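Local structure of LYND (Lyngbya aestuarii, 4V1T) at residues B[177-182]-B[193-198]; B[203-209]-B[308-314]. The protein probably catalyses the ATP-dependent cyclodehydration of cysteine residues in cyanobactin precursor peptides to thiazolines. One frame throughout, in Å; residues are numbered along the deposited sequence.

In the fold
Interaction 1 pairs the two strands of a hairpin in the mixed sheet, and interaction 2 closes a zinc site beside it; their centres lie 13 Å apart. The chain runs from strand 189-196 to helix 204-213, so the second contact starts soon after the first ends. F196 is the main point where the two meet: its CE1 packs 3.5 Å from W204 N, and its side chain lies about 8 Å from the zinc ion. W180 and L182 also pack against W204. The ADP pocket uses other residues, later in the chain. R308 of interaction 2, however, makes a salt bridge to D724 and a weak hydrogen bond to Q433, both within the region assigned to the YcaO family.

Interaction 1 (B[177-182]-B[193-198]); sequences QQTWLL and GPVFVP
W180 and F196 form an offset stack, with the six-membered rings 4.2 Å apart between centroids and their planes 26° from parallel. CD2 of the phenylalanine lies over the centre of the indole. Its CB sits above the five-membered ring, 3.7 Å from that centroid, in a CH-pi contact. The indole reaches across because its CG stands between the backbone N and the carbonyl carbon (chi1 56°), a crowded position that turns it over F196 on the neighbouring strand. On the other face of the F196 ring lies CG of P194, so the flat ring is sandwiched between a larger aromatic and a rigid proline. L182 meets its edge instead, with CD1 in the ring plane and 4.0 Å from F196 CE2.

Four backbone hydrogen bonds tie the strands together. The antiparallel pair W180 and F196 is gripped both ways, with F196 N to W180 O at 2.7 Å and W180 N to F196 O at 3.2 Å. Further along, L182 N donates to P194 O, and G193 N to L182 O at 2.8 Å. This is the hairpin of strands 180-184 and 189-196, inside a mixed sheet whose next strand, 154-157, runs parallel to 180-184. Glycine suits position 193, since its backbone angles would press a side chain against the preceding carbonyl, and a cis peptide follows it before P194.

L181 and V195 lie on the other face of the sheet from the aromatic pair. A non-hydrogen-bonded pair, they touch through L181 CD1 and V195 CG2. T179 CG2 presses tightly on V195 CG1 at 3.4 Å. Helix 250-275 packs here through W267 and I264, while helix 165-176 covers the W180 side. Beyond the strands, the ring of P198 rests its CG against Q178 O at 3.3 Å.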
# COMPACT_ATOMS: atom_id res chain seq x y z
N GLN B 177 33.12 6.31 18.39
CA GLN B 177 32.16 5.21 18.35
C GLN B 177 31.00 5.46 19.31
O GLN B 177 30.53 4.56 20.00
CB GLN B 177 32.86 3.87 18.64
CG GLN B 177 33.42 3.21 17.38
CD GLN B 177 34.43 2.12 17.68
OE1 GLN B 177 35.39 1.93 16.92
NE2 GLN B 177 34.22 1.38 18.76
N GLN B 178 30.55 6.71 19.34
CA GLN B 178 29.43 7.13 20.18
C GLN B 178 28.11 6.97 19.43
O GLN B 178 27.94 7.48 18.33
CB GLN B 178 29.61 8.59 20.62
CG GLN B 178 28.46 9.18 21.43
CD GLN B 178 28.35 8.61 22.82
OE1 GLN B 178 29.30 8.64 23.59
NE2 GLN B 178 27.18 8.08 23.16
N THR B 179 27.17 6.26 20.04
CA THR B 179 25.83 6.14 19.49
C THR B 179 25.02 7.36 19.94
O THR B 179 25.05 7.74 21.10
CB THR B 179 25.14 4.84 19.95
OG1 THR B 179 25.80 3.72 19.37
CG2 THR B 179 23.69 4.82 19.54
N TRP B 180 24.30 7.98 19.01
CA TRP B 180 23.54 9.17 19.33
C TRP B 180 22.21 9.22 18.60
O TRP B 180 22.03 8.54 17.59
CB TRP B 180 24.36 10.43 19.03
CG TRP B 180 24.87 10.53 17.61
CD1 TRP B 180 25.77 9.70 17.01
CD2 TRP B 180 24.55 11.55 16.64
NE1 TRP B 180 26.01 10.12 15.72
CE2 TRP B 180 25.28 11.25 15.47
CE3 TRP B 180 23.71 12.67 16.65
CZ2 TRP B 180 25.19 12.03 14.32
CZ3 TRP B 180 23.62 13.45 15.51
CH2 TRP B 180 24.36 13.13 14.36
N LEU B 181 21.29 10.03 19.14
CA LEU B 181 19.94 10.17 18.61
C LEU B 181 19.66 11.62 18.20
O LEU B 181 20.08 12.55 18.89
CB LEU B 181 18.91 9.72 19.65
CG LEU B 181 17.45 10.12 19.42
CD1 LEU B 181 16.88 9.43 18.20
CD2 LEU B 181 16.60 9.81 20.63
N LEU B 182 18.96 11.79 17.09
CA LEU B 182 18.54 13.10 16.64
C LEU B 182 17.04 13.25 16.85
O LEU B 182 16.28 12.31 16.64
CB LEU B 182 18.88 13.34 15.17
CG LEU B 182 19.94 14.37 14.81
CD1 LEU B 182 19.99 14.52 13.30
CD2 LEU B 182 19.69 15.72 15.47
N GLY B 193 14.44 10.50 15.47
CA GLY B 193 15.41 9.57 14.95
C GLY B 193 16.22 10.22 13.84
O GLY B 193 15.97 11.37 13.47
N PRO B 194 17.21 9.49 13.31
CA PRO B 194 17.51 8.13 13.73
C PRO B 194 18.41 8.05 14.95
O PRO B 194 18.91 9.08 15.43
CB PRO B 194 18.24 7.57 12.52
CG PRO B 194 19.02 8.74 12.03
CD PRO B 194 18.15 9.96 12.28
N VAL B 195 18.58 6.84 15.45
CA VAL B 195 19.70 6.50 16.28
C VAL B 195 20.85 6.14 15.34
O VAL B 195 20.74 5.19 14.57
CB VAL B 195 19.41 5.31 17.22
CG1 VAL B 195 20.69 4.77 17.85
CG2 VAL B 195 18.43 5.73 18.30
N PHE B 196 21.93 6.92 15.41
CA PHE B 196 23.14 6.64 14.65
C PHE B 196 24.04 5.70 15.44
O PHE B 196 24.46 6.03 16.54
CB PHE B 196 23.90 7.94 14.34
CG PHE B 196 23.11 8.94 13.52
CD1 PHE B 196 23.00 8.79 12.16
CD2 PHE B 196 22.49 10.01 14.13
CE1 PHE B 196 22.29 9.70 11.41
CE2 PHE B 196 21.79 10.95 13.38
CZ PHE B 196 21.69 10.79 12.02
N VAL B 197 24.34 4.55 14.85
CA VAL B 197 25.31 3.62 15.42
C VAL B 197 26.52 3.53 14.47
O VAL B 197 26.44 2.87 13.43
CB VAL B 197 24.71 2.21 15.62
CG1 VAL B 197 25.69 1.33 16.38
CG2 VAL B 197 23.39 2.29 16.38
N PRO B 198 27.63 4.20 14.82
CA PRO B 198 28.83 4.20 13.97
C PRO B 198 29.31 2.81 13.60
O PRO B 198 29.56 2.00 14.48
CB PRO B 198 29.87 4.91 14.84
CG PRO B 198 29.07 5.84 15.66
CD PRO B 198 27.78 5.13 15.95

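Interaction 2 (B[203-209]-B[308-314]); sequences CWDCLAH and RSQCPTC. With ZN (zinc ion), chain K.
R308 opens a type I beta turn running to C311, which sits against the first turn of helix 204-213 and brings the CA atoms of C206 and R308 to 5.9 Å. Four cysteine sulfurs close on the zinc ion: C203 SG at 2.0 Å, C206 SG at 2.4 Å, and C311 SG and C314 SG near 2.3 Å. Each pair is a CxxC motif, one at the helix start, the other in the loop after strand 299-304. C203 is the N-cap, its SG accepting weakly from C206 N, and the two form a capping box.

The sulfurs also take backbone N-H groups. R308 N donates to C206 SG at 3.4 Å, and T313 N and C314 N both donate to C311 SG. Outside the metal's ligand shell, T313 OG1 comes very close to D205 OD2; the distance is too short to be trusted.

Away from the metal, the R308 guanidinium lies flat on the H209 ring, centres 3.7 Å apart and planes 6° from parallel. A chi1 of -170° places the H209 ring trans to the backbone nitrogen, which brings it flat against one face of the guanidinium. R308 NE makes a salt bridge to D724, which holds the guanidinium in place from its NE side. Were R308 replaced by alanine, D724 would probably lose its arginine mate and one face of the H209 ring its flat partner.

Four thiolates would give the zinc centre a net negative charge, which the surrounding N-H donors probably ease. With all four ligands supplied by cysteine, the site is consistent with a structural role, clamping loop to helix.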
# COMPACT_ATOMS: atom_id res chain seq x y z
N CYS B 203 25.59 7.32 8.70
CA CYS B 203 25.97 8.47 9.52
C CYS B 203 25.05 9.65 9.21
O CYS B 203 24.13 9.54 8.39
CB CYS B 203 27.44 8.82 9.25
SG CYS B 203 27.81 9.32 7.53
N TRP B 204 25.27 10.78 9.87
CA TRP B 204 24.47 11.97 9.61
C TRP B 204 24.71 12.47 8.19
O TRP B 204 23.82 13.06 7.57
CB TRP B 204 24.78 13.06 10.61
CG TRP B 204 24.17 14.38 10.25
CD1 TRP B 204 22.92 14.82 10.59
CD2 TRP B 204 24.78 15.41 9.48
NE1 TRP B 204 22.72 16.08 10.06
CE2 TRP B 204 23.84 16.46 9.38
CE3 TRP B 204 26.02 15.55 8.85
CZ2 TRP B 204 24.11 17.64 8.69
CZ3 TRP B 204 26.29 16.73 8.17
CH2 TRP B 204 25.33 17.76 8.09
N ASP B 205 25.90 12.22 7.66
CA ASP B 205 26.23 12.63 6.31
C ASP B 205 25.47 11.80 5.28
O ASP B 205 25.09 12.32 4.21
CB ASP B 205 27.74 12.51 6.08
CG ASP B 205 28.28 13.61 5.19
OD1 ASP B 205 27.50 14.20 4.42
OD2 ASP B 205 29.49 13.88 5.27
N CYS B 206 25.27 10.51 5.57
CA CYS B 206 24.41 9.66 4.74
C CYS B 206 23.02 10.28 4.59
O CYS B 206 22.44 10.29 3.51
CB CYS B 206 24.27 8.25 5.34
SG CYS B 206 25.75 7.23 5.35
N LEU B 207 22.50 10.77 5.71
CA LEU B 207 21.19 11.41 5.74
C LEU B 207 21.23 12.78 5.05
O LEU B 207 20.37 13.11 4.23
CB LEU B 207 20.73 11.55 7.20
CG LEU B 207 19.47 12.36 7.48
CD1 LEU B 207 18.24 11.69 6.90
CD2 LEU B 207 19.30 12.57 8.97
N ALA B 208 22.24 13.57 5.38
CA ALA B 208 22.35 14.91 4.84
C ALA B 208 22.33 14.90 3.31
O ALA B 208 21.71 15.75 2.68
CB ALA B 208 23.62 15.58 5.35
N HIS B 209 23.00 13.91 2.71
CA HIS B 209 23.08 13.79 1.26
C HIS B 209 21.69 13.62 0.64
O HIS B 209 21.44 14.07 -0.46
CB HIS B 209 23.98 12.61 0.89
CG HIS B 209 24.34 12.55 -0.56
ND1 HIS B 209 23.62 11.81 -1.48
CD2 HIS B 209 25.35 13.12 -1.26
CE1 HIS B 209 24.17 11.93 -2.67
NE2 HIS B 209 25.22 12.72 -2.57
N ARG B 308 25.17 4.60 3.22
CA ARG B 308 25.78 4.71 1.90
C ARG B 308 27.20 4.19 1.94
O ARG B 308 28.04 4.70 2.69
CB ARG B 308 25.75 6.17 1.41
CG ARG B 308 24.36 6.80 1.50
CD ARG B 308 24.36 8.23 0.98
NE ARG B 308 24.65 8.28 -0.45
CZ ARG B 308 25.64 8.98 -1.01
NH1 ARG B 308 26.46 9.72 -0.28
NH2 ARG B 308 25.80 8.95 -2.33
N SER B 309 27.49 3.18 1.14
CA SER B 309 28.83 2.58 1.10
C SER B 309 29.88 3.56 0.61
O SER B 309 31.04 3.46 0.98
CB SER B 309 28.84 1.34 0.20
OG SER B 309 27.72 0.52 0.46
N GLN B 310 29.45 4.51 -0.22
CA GLN B 310 30.34 5.49 -0.81
C GLN B 310 30.32 6.81 -0.06
O GLN B 310 30.72 7.84 -0.59
CB GLN B 310 29.99 5.71 -2.29
CG GLN B 310 28.72 6.51 -2.57
CD GLN B 310 27.46 5.67 -2.55
OE1 GLN B 310 27.27 4.82 -1.67
NE2 GLN B 310 26.59 5.89 -3.53
N CYS B 311 29.87 6.79 1.19
CA CYS B 311 29.79 8.01 1.98
C CYS B 311 31.18 8.61 2.18
O CYS B 311 32.08 7.92 2.65
CB CYS B 311 29.15 7.74 3.33
SG CYS B 311 29.03 9.22 4.37
N PRO B 312 31.35 9.90 1.84
CA PRO B 312 32.65 10.56 2.07
C PRO B 312 33.11 10.53 3.53
O PRO B 312 34.30 10.66 3.77
CB PRO B 312 32.41 12.02 1.63
CG PRO B 312 30.95 12.13 1.33
CD PRO B 312 30.45 10.75 1.05
N THR B 313 32.19 10.35 4.47
CA THR B 313 32.53 10.44 5.89
C THR B 313 32.69 9.05 6.54
O THR B 313 33.72 8.76 7.12
CB THR B 313 31.45 11.23 6.65
OG1 THR B 313 31.22 12.47 5.99
CG2 THR B 313 31.87 11.50 8.07
N CYS B 314 31.66 8.21 6.43
CA CYS B 314 31.66 6.91 7.11
C CYS B 314 31.91 5.72 6.18
O CYS B 314 31.91 4.58 6.62
CB CYS B 314 30.34 6.71 7.86
SG CYS B 314 28.96 6.20 6.82
ZN ZN K . 27.88 8.05 6.01